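Local coordinates for MW1564 protein (Staphylococcus aureus, PDB 3NTV) that probably transfers a methyl group from S-adenosylmethionine to a hydroxyl group of its substrate, as a putative caffeoyl-CoA O-methyltransferase, at residues 50-55 against 105-110; 61-66 against 143-148; 130-135 against 155-160; 207-212 against 216-221. One frame throughout, in Å; residues are numbered along the deposited sequence.

Interaction 1: residues 50-55 against 105-110. With SO4 (sulfate ion), chain C.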
loop_
_atom_site.group_PDB
_atom_site.type_symbol
_atom_site.label_atom_id
_atom_site.label_comp_id
_atom_site.label_asym_id
_atom_site.label_seq_id
_atom_site.Cartn_x
_atom_site.Cartn_y
_atom_site.Cartn_z
ATOM N N ASN A 50 -14.145 13.806 20.352
ATOM C CA ASN A 50 -13.421 15.002 20.807
ATOM C C ASN A 50 -12.714 15.862 19.749
ATOM O O ASN A 50 -11.881 16.700 20.115
ATOM C CB ASN A 50 -12.477 14.640 21.963
ATOM C CG ASN A 50 -13.187 14.017 23.142
ATOM O OD1 ASN A 50 -13.251 12.791 23.282
ATOM N ND2 ASN A 50 -13.771 14.851 23.994
ATOM N N GLU A 51 -13.060 15.689 18.452
ATOM C CA GLU A 51 -12.478 16.434 17.314
ATOM C C GLU A 51 -10.952 16.287 17.308
ATOM O O GLU A 51 -10.214 17.263 17.128
ATOM C CB GLU A 51 -12.896 17.927 17.323
ATOM C CG GLU A 51 -14.394 18.183 17.306
ATOM C CD GLU A 51 -14.809 19.477 17.981
ATOM O OE1 GLU A 51 -14.537 20.562 17.418
ATOM O OE2 GLU A 51 -15.408 19.405 19.080
ATOM N N VAL A 52 -10.486 15.064 17.591
ATOM C CA VAL A 52 -9.069 14.758 17.634
ATOM C C VAL A 52 -8.760 13.981 16.352
ATOM O O VAL A 52 -9.382 12.949 16.100
ATOM C CB VAL A 52 -8.657 13.978 18.915
ATOM C CG1 VAL A 52 -7.161 13.750 18.938
ATOM C CG2 VAL A 52 -9.095 14.707 20.183
ATOM N N PRO A 53 -7.855 14.470 15.496
ATOM C CA PRO A 53 -7.570 13.712 14.269
ATOM C C PRO A 53 -6.685 12.498 14.563
ATOM O O PRO A 53 -5.672 12.654 15.227
ATOM C CB PRO A 53 -6.841 14.732 13.390
ATOM C CG PRO A 53 -6.161 15.649 14.355
ATOM C CD PRO A 53 -7.005 15.677 15.607
ATOM N N ILE A 54 -7.089 11.301 14.146
ATOM C CA ILE A 54 -6.217 10.122 14.280
ATOM C C ILE A 54 -6.004 9.550 12.894
ATOM O O ILE A 54 -6.822 9.792 12.010
ATOM C CB ILE A 54 -6.518 9.042 15.365
ATOM C CG1 ILE A 54 -7.837 8.278 15.122
ATOM C CG2 ILE A 54 -6.369 9.602 16.798
ATOM C CD1 ILE A 54 -7.903 6.897 15.736
ATOM N N VAL A 55 -4.899 8.814 12.701
ATOM C CA VAL A 55 -4.575 8.177 11.422
ATOM C C VAL A 55 -5.752 7.266 11.004
ATOM O O VAL A 55 -6.319 6.583 11.859
ATOM C CB VAL A 55 -3.241 7.383 11.558
ATOM C CG1 VAL A 55 -2.878 6.655 10.264
ATOM C CG2 VAL A 55 -2.102 8.312 11.989
ATOM N N GLU A 105 0.626 21.017 23.759
ATOM C CA GLU A 105 0.511 20.625 25.163
ATOM C C GLU A 105 -0.671 19.691 25.443
ATOM O O GLU A 105 -0.503 18.754 26.221
ATOM C CB GLU A 105 0.437 21.866 26.072
ATOM C CG GLU A 105 1.772 22.572 26.230
ATOM N N THR A 106 -1.842 19.922 24.809
ATOM C CA THR A 106 -3.023 19.054 25.017
ATOM C C THR A 106 -2.752 17.650 24.448
ATOM O O THR A 106 -3.029 16.656 25.122
ATOM C CB THR A 106 -4.310 19.685 24.441
ATOM O OG1 THR A 106 -4.509 20.968 25.037
ATOM C CG2 THR A 106 -5.550 18.818 24.674
HETATM N N MSE A 107 -2.204 17.589 23.227
HETATM C CA MSE A 107 -1.837 16.340 22.533
HETATM C C MSE A 107 -0.752 15.597 23.325
HETATM O O MSE A 107 -0.881 14.386 23.520
HETATM C CB MSE A 107 -1.384 16.623 21.094
HETATM C CG MSE A 107 -2.464 17.313 20.247
HETATM SE SE MSE A 107 -4.190 16.407 20.285
HETATM C CE MSE A 107 -5.341 17.912 19.747
ATOM N N ILE A 108 0.279 16.327 23.832
ATOM C CA ILE A 108 1.342 15.734 24.671
ATOM C C ILE A 108 0.719 15.030 25.891
ATOM O O ILE A 108 1.033 13.869 26.136
ATOM C CB ILE A 108 2.417 16.768 25.092
ATOM C CG1 ILE A 108 3.297 17.194 23.895
ATOM C CG2 ILE A 108 3.286 16.237 26.250
ATOM C CD1 ILE A 108 3.961 18.598 24.066
ATOM N N GLN A 109 -0.197 15.727 26.616
ATOM C CA GLN A 109 -0.875 15.207 27.800
ATOM C C GLN A 109 -1.677 13.931 27.503
ATOM O O GLN A 109 -1.533 12.949 28.238
ATOM C CB GLN A 109 -1.764 16.286 28.452
ATOM C CG GLN A 109 -0.989 17.332 29.244
ATOM C CD GLN A 109 -1.895 18.232 30.063
ATOM O OE1 GLN A 109 -2.914 18.755 29.583
ATOM N NE2 GLN A 109 -1.521 18.454 31.319
ATOM N N TYR A 110 -2.482 13.937 26.418
ATOM C CA TYR A 110 -3.288 12.789 25.955
ATOM C C TYR A 110 -2.354 11.612 25.639
ATOM O O TYR A 110 -2.612 10.482 26.076
ATOM C CB TYR A 110 -4.042 13.134 24.658
ATOM C CG TYR A 110 -5.235 14.066 24.766
ATOM C CD1 TYR A 110 -5.882 14.273 25.983
ATOM C CD2 TYR A 110 -5.774 14.668 23.632
ATOM C CE1 TYR A 110 -7.004 15.101 26.076
ATOM C CE2 TYR A 110 -6.911 15.475 23.707
ATOM C CZ TYR A 110 -7.521 15.690 24.931
ATOM O OH TYR A 110 -8.632 16.496 25.001
HETATM S S SO4 C . -2.281 9.564 16.216
HETATM O O1 SO4 C . -0.989 8.842 16.302
HETATM O O2 SO4 C . -2.827 9.653 17.561
HETATM O O3 SO4 C . -2.030 10.928 15.683
HETATM O O4 SO4 C . -3.130 8.850 15.244
#
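Val52 makes the apolar contacts with helix 105-117, using one methyl for each of two side chains. Its CG1 meets SE of Met107, a selenomethionine, at 4.2 Å. Its CG2 lies 4.2 Å from Tyr110 CE2 and approaches that ring obliquely. With chi2 at -52° the end of the Met107 chain bends nearer to Val52 than its base. Val52 also packs on Ala81 and Ile82, and the Tyr110 ring stands edge-to-face with Phe46. Val52 thus sits between helix 105-117 and the 81-82 loop.

The polar contact, at the other end of the loop, is with a sulfate ion. Val55 N donates to sulfate O4 at 3.1 Å, nearly straight at 167°. Apolar carbon lines the same side of the ion: Ile54 CB is 3.4 Å from O4, and Val55 CG2 is 3.5 Å from it. The sulfate is also hydrogen-bonded to the backbone N of Ala81, Ile82 and Tyr84 and to Ser85 OG.

The sulfate probably comes from the crystallisation liquor. It sits where strand 74-78 turns into helix 84-90, the position of the glycine-rich loop that generally lines the cofactor site in Rossmann-fold methyltransferases.

Interaction 2: residues 61-66 against 143-148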
loop_
_atom_site.group_PDB
_atom_site.type_symbol
_atom_site.label_atom_id
_atom_site.label_comp_id
_atom_site.label_asym_id
_atom_site.label_seq_id
_atom_site.Cartn_x
_atom_site.Cartn_y
_atom_site.Cartn_z
ATOM N N ASP A 61 -3.231 0.241 8.896
ATOM C CA ASP A 61 -2.984 -1.180 8.685
ATOM C C ASP A 61 -2.003 -1.489 7.549
ATOM O O ASP A 61 -1.229 -2.440 7.648
ATOM C CB ASP A 61 -4.296 -1.949 8.610
ATOM C CG ASP A 61 -4.999 -2.047 9.962
ATOM O OD1 ASP A 61 -4.346 -1.773 11.009
ATOM O OD2 ASP A 61 -6.173 -2.433 9.983
ATOM N N LEU A 62 -1.955 -0.619 6.544
ATOM C CA LEU A 62 -0.946 -0.733 5.505
ATOM C C LEU A 62 0.448 -0.450 6.093
ATOM O O LEU A 62 1.389 -1.202 5.817
ATOM C CB LEU A 62 -1.215 0.241 4.340
ATOM C CG LEU A 62 -0.081 0.348 3.290
ATOM C CD1 LEU A 62 0.195 -1.012 2.595
ATOM C CD2 LEU A 62 -0.479 1.342 2.200
ATOM N N ILE A 63 0.571 0.615 6.903
ATOM C CA ILE A 63 1.880 0.983 7.496
ATOM C C ILE A 63 2.377 -0.142 8.413
ATOM O O ILE A 63 3.558 -0.480 8.382
ATOM C CB ILE A 63 1.809 2.342 8.226
ATOM C CG1 ILE A 63 1.480 3.498 7.228
ATOM C CG2 ILE A 63 3.159 2.626 8.908
ATOM C CD1 ILE A 63 1.038 4.800 7.960
ATOM N N LYS A 64 1.462 -0.766 9.189
ATOM C CA LYS A 64 1.809 -1.896 10.055
ATOM C C LYS A 64 2.371 -3.039 9.181
ATOM O O LYS A 64 3.335 -3.678 9.571
ATOM C CB LYS A 64 0.582 -2.351 10.844
ATOM C CG LYS A 64 0.163 -1.303 11.885
ATOM C CD LYS A 64 -0.990 -1.765 12.756
ATOM C CE LYS A 64 -0.615 -2.795 13.799
ATOM N NZ LYS A 64 -1.805 -3.099 14.655
ATOM N N GLN A 65 1.777 -3.278 7.985
ATOM C CA GLN A 65 2.250 -4.306 7.070
ATOM C C GLN A 65 3.659 -3.957 6.550
ATOM O O GLN A 65 4.501 -4.833 6.425
ATOM C CB GLN A 65 1.240 -4.481 5.914
ATOM C CG GLN A 65 1.385 -5.789 5.163
ATOM C CD GLN A 65 0.577 -6.928 5.757
ATOM O OE1 GLN A 65 -0.271 -7.524 5.093
ATOM N NE2 GLN A 65 0.838 -7.289 7.003
ATOM N N LEU A 66 3.911 -2.662 6.273
ATOM C CA LEU A 66 5.226 -2.209 5.791
ATOM C C LEU A 66 6.275 -2.426 6.887
ATOM O O LEU A 66 7.389 -2.834 6.585
ATOM C CB LEU A 66 5.163 -0.721 5.388
ATOM C CG LEU A 66 4.210 -0.377 4.228
ATOM C CD1 LEU A 66 4.174 1.120 3.965
ATOM C CD2 LEU A 66 4.589 -1.098 2.992
ATOM N N TYR A 143 17.070 5.622 12.229
ATOM C CA TYR A 143 15.673 5.189 12.048
ATOM C C TYR A 143 15.480 4.359 10.788
ATOM O O TYR A 143 16.219 4.505 9.811
ATOM C CB TYR A 143 14.720 6.403 12.054
ATOM C CG TYR A 143 14.752 7.143 13.373
ATOM C CD1 TYR A 143 13.988 6.710 14.459
ATOM C CD2 TYR A 143 15.589 8.239 13.556
ATOM C CE1 TYR A 143 14.104 7.318 15.714
ATOM C CE2 TYR A 143 15.688 8.875 14.795
ATOM C CZ TYR A 143 14.959 8.399 15.875
ATOM O OH TYR A 143 15.050 9.041 17.088
ATOM N N ASP A 144 14.502 3.439 10.848
ATOM C CA ASP A 144 14.122 2.579 9.727
ATOM C C ASP A 144 12.928 3.154 8.971
ATOM O O ASP A 144 12.708 2.784 7.820
ATOM C CB ASP A 144 13.752 1.195 10.243
ATOM C CG ASP A 144 14.873 0.546 11.029
ATOM O OD1 ASP A 144 16.047 0.681 10.607
ATOM O OD2 ASP A 144 14.587 -0.037 12.093
HETATM N N MSE A 145 12.178 4.066 9.611
HETATM C CA MSE A 145 10.977 4.698 9.039
HETATM C C MSE A 145 10.768 6.069 9.699
HETATM O O MSE A 145 10.976 6.226 10.908
HETATM C CB MSE A 145 9.730 3.791 9.304
HETATM C CG MSE A 145 8.396 4.418 8.896
HETATM SE SE MSE A 145 6.931 3.249 9.453
HETATM C CE MSE A 145 6.959 2.031 7.951
ATOM N N ILE A 146 10.365 7.047 8.873
ATOM C CA ILE A 146 9.972 8.380 9.305
ATOM C C ILE A 146 8.507 8.530 8.864
ATOM O O ILE A 146 8.169 8.235 7.707
ATOM C CB ILE A 146 10.900 9.490 8.745
ATOM C CG1 ILE A 146 12.341 9.320 9.315
ATOM C CG2 ILE A 146 10.328 10.884 9.116
ATOM C CD1 ILE A 146 13.414 10.262 8.754
ATOM N N PHE A 147 7.651 9.008 9.769
ATOM C CA PHE A 147 6.221 9.204 9.465
ATOM C C PHE A 147 5.859 10.668 9.594
ATOM O O PHE A 147 5.997 11.251 10.667
ATOM C CB PHE A 147 5.386 8.305 10.384
ATOM C CG PHE A 147 3.886 8.259 10.155
ATOM C CD1 PHE A 147 3.356 8.387 8.873
ATOM C CD2 PHE A 147 3.020 7.972 11.201
ATOM C CE1 PHE A 147 1.974 8.296 8.650
ATOM C CE2 PHE A 147 1.638 7.860 10.976
ATOM C CZ PHE A 147 1.129 8.018 9.697
ATOM N N ILE A 148 5.478 11.292 8.474
ATOM C CA ILE A 148 5.157 12.733 8.407
ATOM C C ILE A 148 3.759 12.970 7.817
ATOM O O ILE A 148 3.262 12.145 7.061
ATOM C CB ILE A 148 6.240 13.406 7.491
ATOM C CG1 ILE A 148 7.634 13.359 8.125
ATOM C CG2 ILE A 148 5.903 14.863 7.119
ATOM C CD1 ILE A 148 8.785 13.587 7.001
#
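Ile63 faces two side chains of the strand, one with each of two methyl groups. Its CG2 lies 3.9 Å from SE of Met145, a selenomethionine, and 4.0 Å from the CE beyond it. Its CD1 sits 3.7 Å from Phe147 CZ and equally near CE1, approaching the ring obliquely. The Ile63 and Phe147 side chains run at about a right angle to each other. Leu66 adds a looser touch from the next turn of the helix, with its CB 4.2 Å from Met145 CE.

Torsions explain how Met145 reaches both helix residues. The chain runs straight out from the strand, with CG opposite the backbone N (chi1 173°), and bends only at its last torsion (chi3 -83°). That bend brings CE within touch of both Ile63 CG2 and Leu66 CB.

Helix 61-66 runs nearly antiparallel to strand 145-148, at 166°, with the axes 11.7 Å apart. Met145 and Phe147 lie two apart on the strand and so point to the same face. Ile173 on the adjoining strand 170-175 packs against Ile63, Leu66 and Phe147 and widens this apolar layer. The chain turns a corner at Asp144, whose OD2 accepts from the backbone N of Lys73 and of Asn74. Leu66 also packs on Met69 of the second subunit.

All four touching residues are buried, and every contact between them is apolar. Between these segments the helix probably rests on the sheet through close fit and exclusion of water rather than through directional bonds.

Interaction 3: residues 130-135 against 155-160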
loop_
_atom_site.group_PDB
_atom_site.type_symbol
_atom_site.label_atom_id
_atom_site.label_comp_id
_atom_site.label_asym_id
_atom_site.label_seq_id
_atom_site.Cartn_x
_atom_site.Cartn_y
_atom_site.Cartn_z
ATOM N N ASN A 130 8.654 22.081 19.203
ATOM C CA ASN A 130 8.492 22.353 17.791
ATOM C C ASN A 130 9.478 21.497 16.971
ATOM O O ASN A 130 10.673 21.478 17.265
ATOM C CB ASN A 130 8.731 23.831 17.559
ATOM C CG ASN A 130 8.349 24.250 16.192
ATOM O OD1 ASN A 130 8.943 23.826 15.203
ATOM N ND2 ASN A 130 7.334 25.068 16.112
ATOM N N ALA A 131 8.965 20.773 15.960
ATOM C CA ALA A 131 9.785 19.873 15.150
ATOM C C ALA A 131 10.880 20.540 14.340
ATOM O O ALA A 131 11.792 19.865 13.875
ATOM C CB ALA A 131 8.914 18.978 14.275
ATOM N N LEU A 132 10.859 21.885 14.223
ATOM C CA LEU A 132 11.974 22.535 13.555
ATOM C C LEU A 132 13.264 22.426 14.383
ATOM O O LEU A 132 14.360 22.507 13.814
ATOM C CB LEU A 132 11.647 24.024 13.326
ATOM C CG LEU A 132 10.670 24.320 12.182
ATOM C CD1 LEU A 132 10.278 25.808 12.168
ATOM C CD2 LEU A 132 11.278 23.950 10.839
ATOM N N GLU A 133 13.143 22.247 15.713
ATOM C CA GLU A 133 14.311 22.294 16.614
ATOM C C GLU A 133 14.651 21.037 17.387
ATOM O O GLU A 133 15.405 21.119 18.373
ATOM C CB GLU A 133 14.123 23.422 17.627
ATOM C CG GLU A 133 13.706 24.745 17.028
ATOM C CD GLU A 133 13.555 25.855 18.050
ATOM O OE1 GLU A 133 12.916 25.640 19.106
ATOM O OE2 GLU A 133 14.066 26.960 17.774
ATOM N N GLN A 134 14.109 19.871 16.980
ATOM C CA GLN A 134 14.353 18.655 17.758
ATOM C C GLN A 134 15.436 17.709 17.266
ATOM O O GLN A 134 15.605 16.649 17.869
ATOM C CB GLN A 134 13.038 17.878 18.003
ATOM C CG GLN A 134 11.895 18.690 18.608
ATOM C CD GLN A 134 12.281 19.469 19.838
ATOM O OE1 GLN A 134 13.002 18.971 20.722
ATOM N NE2 GLN A 134 11.814 20.720 19.911
ATOM N N PHE A 135 16.155 18.062 16.190
ATOM C CA PHE A 135 17.212 17.180 15.640
ATOM C C PHE A 135 18.167 16.605 16.700
ATOM O O PHE A 135 18.432 15.391 16.701
ATOM C CB PHE A 135 18.003 17.878 14.524
ATOM C CG PHE A 135 19.024 16.991 13.844
ATOM C CD1 PHE A 135 18.655 16.164 12.785
ATOM C CD2 PHE A 135 20.348 16.978 14.263
ATOM C CE1 PHE A 135 19.598 15.350 12.157
ATOM C CE2 PHE A 135 21.283 16.133 13.657
ATOM C CZ PHE A 135 20.903 15.333 12.603
ATOM N N SER A 155 6.392 20.875 6.512
ATOM C CA SER A 155 6.624 19.481 6.126
ATOM C C SER A 155 7.870 19.220 5.292
ATOM O O SER A 155 8.569 18.246 5.564
ATOM C CB SER A 155 5.376 18.876 5.502
ATOM O OG SER A 155 4.971 19.636 4.370
ATOM N N LYS A 156 8.180 20.082 4.290
ATOM C CA LYS A 156 9.383 19.898 3.458
ATOM C C LYS A 156 10.618 20.054 4.345
ATOM O O LYS A 156 11.562 19.275 4.227
ATOM C CB LYS A 156 9.473 20.934 2.310
ATOM C CG LYS A 156 8.452 20.776 1.197
ATOM C CD LYS A 156 8.900 21.532 -0.069
ATOM C CE LYS A 156 8.642 23.019 -0.040
ATOM N NZ LYS A 156 9.027 23.658 -1.327
ATOM N N LYS A 157 10.617 21.064 5.233
ATOM C CA LYS A 157 11.756 21.281 6.124
ATOM C C LYS A 157 11.951 20.072 7.023
ATOM O O LYS A 157 13.073 19.660 7.217
ATOM C CB LYS A 157 11.555 22.545 6.976
ATOM C CG LYS A 157 11.801 23.850 6.233
ATOM C CD LYS A 157 11.671 25.031 7.190
ATOM C CE LYS A 157 12.043 26.347 6.555
ATOM N NZ LYS A 157 12.285 27.399 7.581
ATOM N N PHE A 158 10.861 19.477 7.537
ATOM C CA PHE A 158 10.974 18.297 8.400
ATOM C C PHE A 158 11.608 17.150 7.639
ATOM O O PHE A 158 12.489 16.496 8.182
ATOM C CB PHE A 158 9.615 17.893 9.006
ATOM C CG PHE A 158 8.904 18.945 9.824
ATOM C CD1 PHE A 158 9.613 19.969 10.451
ATOM C CD2 PHE A 158 7.527 18.897 9.995
ATOM C CE1 PHE A 158 8.944 20.942 11.198
ATOM C CE2 PHE A 158 6.861 19.867 10.743
ATOM C CZ PHE A 158 7.575 20.876 11.355
ATOM N N PHE A 159 11.218 16.942 6.361
ATOM C CA PHE A 159 11.846 15.902 5.553
ATOM C C PHE A 159 13.354 16.162 5.433
ATOM O O PHE A 159 14.137 15.253 5.654
ATOM C CB PHE A 159 11.188 15.846 4.171
ATOM C CG PHE A 159 11.597 14.709 3.271
ATOM C CD1 PHE A 159 10.706 13.676 2.981
ATOM C CD2 PHE A 159 12.850 14.698 2.653
ATOM C CE1 PHE A 159 11.080 12.629 2.125
ATOM C CE2 PHE A 159 13.214 13.662 1.783
ATOM C CZ PHE A 159 12.327 12.638 1.521
ATOM N N GLU A 160 13.770 17.416 5.128
ATOM C CA GLU A 160 15.205 17.724 4.990
ATOM C C GLU A 160 15.980 17.570 6.311
ATOM O O GLU A 160 17.094 17.050 6.309
ATOM C CB GLU A 160 15.407 19.150 4.436
ATOM C CG GLU A 160 14.862 19.362 3.032
ATOM C CD GLU A 160 14.893 20.799 2.546
ATOM O OE1 GLU A 160 14.541 21.710 3.331
ATOM O OE2 GLU A 160 15.221 21.009 1.357
#
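The backbones come closest at Leu132 and Phe158, whose CA atoms are 6.7 Å apart where a turn at 130-134 rests on helix 155-162. Ala131 CB sits over one face of the Phe158 ring in a CH-pi contact, 3.9 Å from the centroid and 20° off the normal. Leu132 comes from beside the ring at about a right angle, with its CD2 3.8 Å from Phe158 CE1. The same methyl lies 3.8 Å from Lys157 CD, so it is set between the ring and the aliphatic part of the extended lysine.

The turn is shaped from within by Asn130. Its OD1 accepts from Leu132 N at 2.9 Å, in the carbonyl plane, which makes an Asx turn. Its backbone O has two donors, Glu133 N and Gln134 NE2, each 3.0 Å from Asn130 O and on opposite faces of the carbonyl. These bonds fix the shape of the turn that presents Ala131 and Leu132 to the ring.

Ala131 O also accepts from Tyr162 OH, at the end of the same helix. Ala131 and Phe158 both pack on Ile78 of strand 74-78, and Ala131 reaches Ile101 of strand 97-102. The helix also packs through Phe159 on Leu208 of helix 192-209.

Interaction 4: residues 207-212 against 216-221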
loop_
_atom_site.group_PDB
_atom_site.type_symbol
_atom_site.label_atom_id
_atom_site.label_comp_id
_atom_site.label_asym_id
_atom_site.label_seq_id
_atom_site.Cartn_x
_atom_site.Cartn_y
_atom_site.Cartn_z
ATOM N N TRP A 207 7.880 18.510 -4.943
ATOM C CA TRP A 207 9.256 18.564 -4.468
ATOM C C TRP A 207 9.743 17.127 -4.145
ATOM O O TRP A 207 10.867 16.762 -4.484
ATOM C CB TRP A 207 9.308 19.466 -3.234
ATOM C CG TRP A 207 10.616 19.468 -2.518
ATOM C CD1 TRP A 207 11.694 20.263 -2.775
ATOM C CD2 TRP A 207 10.964 18.665 -1.386
ATOM N NE1 TRP A 207 12.703 19.992 -1.880
ATOM C CE2 TRP A 207 12.269 19.033 -0.996
ATOM C CE3 TRP A 207 10.279 17.688 -0.635
ATOM C CZ2 TRP A 207 12.921 18.436 0.088
ATOM C CZ3 TRP A 207 10.919 17.111 0.449
ATOM C CH2 TRP A 207 12.232 17.469 0.788
ATOM N N LEU A 208 8.870 16.317 -3.530
ATOM C CA LEU A 208 9.210 14.940 -3.158
ATOM C C LEU A 208 9.575 14.066 -4.351
ATOM O O LEU A 208 10.605 13.390 -4.310
ATOM C CB LEU A 208 8.070 14.318 -2.358
ATOM C CG LEU A 208 8.231 12.849 -1.919
ATOM C CD1 LEU A 208 9.424 12.693 -0.998
ATOM C CD2 LEU A 208 6.965 12.391 -1.230
ATOM N N ILE A 209 8.749 14.086 -5.407
ATOM C CA ILE A 209 9.001 13.288 -6.608
ATOM C C ILE A 209 10.319 13.647 -7.298
ATOM O O ILE A 209 10.841 12.822 -8.047
ATOM C CB ILE A 209 7.819 13.283 -7.601
ATOM C CG1 ILE A 209 7.525 14.678 -8.182
ATOM C CG2 ILE A 209 6.597 12.660 -6.980
ATOM C CD1 ILE A 209 6.580 14.715 -9.409
ATOM N N LYS A 210 10.831 14.869 -7.054
ATOM C CA LYS A 210 12.075 15.370 -7.642
ATOM C C LYS A 210 13.338 15.094 -6.810
ATOM O O LYS A 210 14.428 15.492 -7.222
ATOM C CB LYS A 210 11.957 16.864 -8.030
ATOM C CG LYS A 210 10.845 17.193 -9.036
ATOM C CD LYS A 210 10.973 16.463 -10.382
ATOM C CE LYS A 210 9.932 16.903 -11.386
ATOM N NZ LYS A 210 9.007 15.797 -11.743
ATOM N N GLN A 211 13.207 14.407 -5.656
ATOM C CA GLN A 211 14.364 14.067 -4.818
ATOM C C GLN A 211 15.053 12.843 -5.450
ATOM O O GLN A 211 14.426 11.782 -5.519
ATOM C CB GLN A 211 13.943 13.797 -3.351
ATOM C CG GLN A 211 13.229 14.957 -2.624
ATOM C CD GLN A 211 14.045 16.226 -2.561
ATOM O OE1 GLN A 211 13.792 17.192 -3.288
ATOM N NE2 GLN A 211 15.048 16.249 -1.696
ATOM N N PRO A 212 16.300 12.951 -5.984
ATOM C CA PRO A 212 16.903 11.780 -6.658
ATOM C C PRO A 212 17.296 10.600 -5.765
ATOM O O PRO A 212 17.449 9.488 -6.267
ATOM C CB PRO A 212 18.104 12.369 -7.410
ATOM C CG PRO A 212 18.470 13.578 -6.637
ATOM C CD PRO A 212 17.195 14.129 -6.047
ATOM N N THR A 216 9.488 7.035 -4.926
ATOM C CA THR A 216 8.165 7.312 -4.326
ATOM C C THR A 216 6.968 6.830 -5.109
ATOM O O THR A 216 6.924 6.949 -6.336
ATOM C CB THR A 216 8.033 8.842 -4.041
ATOM O OG1 THR A 216 9.090 9.238 -3.170
ATOM C CG2 THR A 216 6.680 9.252 -3.435
ATOM N N ASN A 217 5.932 6.359 -4.388
ATOM C CA ASN A 217 4.655 6.064 -5.000
ATOM C C ASN A 217 3.553 6.672 -4.152
ATOM O O ASN A 217 3.707 6.780 -2.929
ATOM C CB ASN A 217 4.422 4.575 -5.238
ATOM C CG ASN A 217 4.122 3.831 -3.983
ATOM O OD1 ASN A 217 4.971 3.758 -3.104
ATOM N ND2 ASN A 217 2.883 3.364 -3.830
ATOM N N PHE A 218 2.449 7.050 -4.791
ATOM C CA PHE A 218 1.290 7.656 -4.139
ATOM C C PHE A 218 0.078 6.772 -4.228
ATOM O O PHE A 218 -0.146 6.104 -5.249
ATOM C CB PHE A 218 0.963 9.038 -4.744
ATOM C CG PHE A 218 2.055 10.061 -4.593
ATOM C CD1 PHE A 218 2.001 11.014 -3.580
ATOM C CD2 PHE A 218 3.133 10.086 -5.468
ATOM C CE1 PHE A 218 2.978 12.004 -3.480
ATOM C CE2 PHE A 218 4.138 11.045 -5.333
ATOM C CZ PHE A 218 4.052 12.003 -4.341
ATOM N N LEU A 219 -0.765 6.835 -3.194
ATOM C CA LEU A 219 -1.987 6.038 -3.113
ATOM C C LEU A 219 -3.167 6.910 -2.772
ATOM O O LEU A 219 -3.062 7.732 -1.852
ATOM C CB LEU A 219 -1.860 4.986 -1.980
ATOM C CG LEU A 219 -0.752 3.940 -2.087
ATOM C CD1 LEU A 219 -0.764 3.040 -0.866
ATOM C CD2 LEU A 219 -0.920 3.082 -3.336
ATOM N N ASN A 220 -4.317 6.711 -3.449
ATOM C CA ASN A 220 -5.524 7.466 -3.087
ATOM C C ASN A 220 -6.398 6.624 -2.171
ATOM O O ASN A 220 -7.443 6.075 -2.564
ATOM C CB ASN A 220 -6.295 8.015 -4.300
ATOM C CG ASN A 220 -6.743 6.960 -5.265
ATOM O OD1 ASN A 220 -6.062 5.952 -5.470
ATOM N ND2 ASN A 220 -7.920 7.153 -5.839
ATOM N N ILE A 221 -5.902 6.448 -0.963
ATOM C CA ILE A 221 -6.589 5.768 0.121
ATOM C C ILE A 221 -6.716 6.803 1.204
ATOM O O ILE A 221 -5.770 7.564 1.431
ATOM C CB ILE A 221 -5.870 4.494 0.657
ATOM C CG1 ILE A 221 -4.399 4.734 1.101
ATOM C CG2 ILE A 221 -6.028 3.333 -0.311
ATOM C CD1 ILE A 221 -3.911 3.746 2.216
HETATM O O HOH W 1 10.867 10.631 -4.570
#
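Thr216 OG1 is held by two partners, a water at 2.7 Å and the hydroxyl of Ser228 on the neighbouring strand. The water is also hydrogen-bonded to Leu208 O, at 2.8 Å, and so bridges the end of helix 192-209 to edge strand 214-219. The chain between helix and strand leads into the last strands of the Rossmann-like sheet of class I methyltransferases, order 3-2-1-4-5-7-6. Strand 214-219 is one of its two outermost strands within the chain.

Apolar packing lies beside the water bridge. Leu208 sends its side chain toward the strand with CG opposite the backbone N (chi1 178°). Its CD2 then meets Thr216 CG2 at 3.8 Å, and its contact with Phe218 CZ is longer, at 4.3 Å. Thr216 turns its CG2 to the leucine, while its OG1 takes the polar bonds.

Phe218 lies across from the helix end, and its ring also packs on Ala226. The second subunit meets this strand as well: Phe218 N is hydrogen-bonded to His33 NE2 of that subunit, and the ring touches Leu29 there. Ile209 approaches the ring at its edge, near the ring plane and at about a right angle. Its CG2 lies only 3.4 Å from Phe218 CE2 and 3.7 Å from CZ.

From the N terminus, interaction 1 closes the first long loop, bringing 50-55 to helix 105-117. Interaction 2 opens inside that loop at 61-66 and closes after it at 143-148, so the two cross. They also touch, through Val55 and Phe147. Interaction 3 opens at 130-135, before interaction 2 closes, and ends at 155-160, so these two cross as well. Ile148 packs on Phe159 between them. Interaction 4 comes last and spans only a short turn. Its Trp207 and Leu208 lie against Phe159, and its Leu219 against Leu62. Interactions 1 and 3 join loops to helices; interactions 2 and 4 pack helices on strands of the central sheet and also meet the second subunit.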